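PDB 5IE9: nucleotide pyrophosphohydrolase from Bacillus cereus, which probably hydrolyses nucleoside triphosphates to the monophosphate and pyrophosphate, as a manganese-binding member of the all-alpha MazG family. Local coordinates for residues C[24-30]-C[76-81]. Residues are numbered along the deposited sequence; the frame is centred on the assembly and turned at random.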
# COMPACT_ATOMS: atom_id res chain seq x y z
N TYR C 24 0.33 4.53 -22.04
CA TYR C 24 0.13 4.47 -20.60
C TYR C 24 -0.87 3.39 -20.20
O TYR C 24 -1.84 3.14 -20.92
CB TYR C 24 -0.31 5.83 -20.05
CG TYR C 24 0.79 6.86 -20.06
CD1 TYR C 24 1.88 6.74 -19.19
CD2 TYR C 24 0.76 7.94 -20.95
CE1 TYR C 24 2.91 7.68 -19.20
CE2 TYR C 24 1.78 8.89 -20.97
CZ TYR C 24 2.85 8.75 -20.09
OH TYR C 24 3.86 9.67 -20.08
N PHE C 25 -0.62 2.76 -19.05
CA PHE C 25 -1.59 1.86 -18.42
C PHE C 25 -2.80 2.68 -17.97
O PHE C 25 -2.66 3.86 -17.66
CB PHE C 25 -0.94 1.13 -17.23
CG PHE C 25 -0.27 -0.19 -17.60
CD1 PHE C 25 0.38 -0.38 -18.84
CD2 PHE C 25 -0.26 -1.26 -16.67
CE1 PHE C 25 0.99 -1.59 -19.15
CE2 PHE C 25 0.34 -2.48 -16.98
CZ PHE C 25 0.97 -2.65 -18.22
N SER C 26 -3.98 2.06 -17.96
CA SER C 26 -5.21 2.70 -17.45
C SER C 26 -5.03 3.06 -15.97
O SER C 26 -4.28 2.37 -15.26
CB SER C 26 -6.42 1.78 -17.65
OG SER C 26 -6.38 0.64 -16.80
N PRO C 27 -5.70 4.14 -15.49
CA PRO C 27 -5.48 4.63 -14.12
C PRO C 27 -5.59 3.56 -13.00
O PRO C 27 -4.82 3.60 -12.05
CB PRO C 27 -6.55 5.72 -13.95
CG PRO C 27 -7.42 5.65 -15.16
CD PRO C 27 -6.58 5.06 -16.24
N LEU C 28 -6.51 2.61 -13.15
CA LEU C 28 -6.68 1.54 -12.17
C LEU C 28 -5.52 0.52 -12.21
O LEU C 28 -5.07 0.05 -11.16
CB LEU C 28 -8.03 0.86 -12.39
CG LEU C 28 -8.99 0.55 -11.23
CD1 LEU C 28 -9.01 1.62 -10.15
CD2 LEU C 28 -10.39 0.34 -11.80
N ALA C 29 -5.05 0.21 -13.42
CA ALA C 29 -3.83 -0.59 -13.63
C ALA C 29 -2.58 0.09 -13.05
O ALA C 29 -1.73 -0.57 -12.45
CB ALA C 29 -3.65 -0.88 -15.11
N MET C 30 -2.48 1.41 -13.24
CA MET C 30 -1.44 2.26 -12.64
C MET C 30 -1.46 2.18 -11.13
O MET C 30 -0.41 2.13 -10.49
CB MET C 30 -1.66 3.73 -12.99
CG MET C 30 -1.38 4.10 -14.42
SD MET C 30 0.38 4.38 -14.67
CE MET C 30 0.28 5.17 -16.28
N CYS C 76 4.34 8.55 -14.48
CA CYS C 76 3.44 7.86 -15.41
C CYS C 76 1.97 8.18 -15.13
O CYS C 76 1.25 8.59 -16.04
CB CYS C 76 3.68 6.36 -15.38
SG CYS C 76 5.22 5.88 -16.17
N MET C 77 1.56 8.00 -13.87
CA MET C 77 0.21 8.32 -13.41
C MET C 77 -0.15 9.76 -13.78
O MET C 77 -1.19 10.01 -14.40
CB MET C 77 0.12 8.06 -11.90
CG MET C 77 -1.17 8.49 -11.21
SD MET C 77 -2.50 7.29 -11.41
CE MET C 77 -2.15 6.15 -10.07
N ALA C 78 0.74 10.69 -13.42
CA ALA C 78 0.51 12.12 -13.63
C ALA C 78 0.43 12.49 -15.11
O ALA C 78 -0.42 13.30 -15.50
CB ALA C 78 1.59 12.93 -12.92
N ASN C 79 1.30 11.89 -15.92
CA ASN C 79 1.32 12.12 -17.36
C ASN C 79 0.06 11.59 -18.03
O ASN C 79 -0.57 12.29 -18.82
CB ASN C 79 2.54 11.47 -18.00
CG ASN C 79 3.85 12.16 -17.64
OD1 ASN C 79 4.91 11.70 -18.06
ND2 ASN C 79 3.80 13.25 -16.88
N SER C 80 -0.28 10.34 -17.68
CA SER C 80 -1.53 9.67 -18.07
C SER C 80 -2.78 10.56 -17.97
O SER C 80 -3.65 10.51 -18.84
CB SER C 80 -1.71 8.41 -17.23
OG SER C 80 -3.02 7.86 -17.32
N LEU C 81 -2.84 11.38 -16.91
CA LEU C 81 -4.01 12.22 -16.60
C LEU C 81 -3.75 13.72 -16.80
O LEU C 81 -4.47 14.56 -16.25
CB LEU C 81 -4.50 11.95 -15.17
CG LEU C 81 -4.71 10.50 -14.69
CD1 LEU C 81 -4.78 10.46 -13.17
CD2 LEU C 81 -5.93 9.85 -15.32
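Met-30, in the first turn of helix 27-49, and Tyr-24, in the loop just before it, pack against Cys-76 and Ser-80 in the last turn of helix 62-80, two helices of the all-alpha MazG fold. Packing is close and buried around Met-30, Met-77 and Cys-76. The Met-30 chain, bent at chi2 (-83°), carries its methyl to the backbone of Cys-76, with CE 3.6 Å from Cys-76 O and 3.7 Å from Cys-76 CB. In return Met-77, bent at both chi2 and chi3, folds its CE back to 3.8 Å from Met-30 CB; the same side chain also meets Leu-34 and, in a second subunit, Leu-67. The manganese ion lies about 13 Å from the Cys-76 side chain, so this packing joins the helices at a distance from the metal.

At Pro-27 and Leu-81, both partly exposed, the contact is looser. Pro-27 CB comes no nearer than 4.4 Å to Leu-81 CD2, although Tyr-49 of the second subunit packs on both residues. Phe-25, which is exposed, sends its ring away from helix 62-80 and adds almost nothing. Tyr-24 packs closely although it is partly exposed: its ring lies across the helix end, and its hydroxyl is hydrogen-bonded to Asp-14 of helix 6-17. One face of that ring covers the backbone of Ser-80, whose N sits 4.0 Å above the ring plane, over its centre.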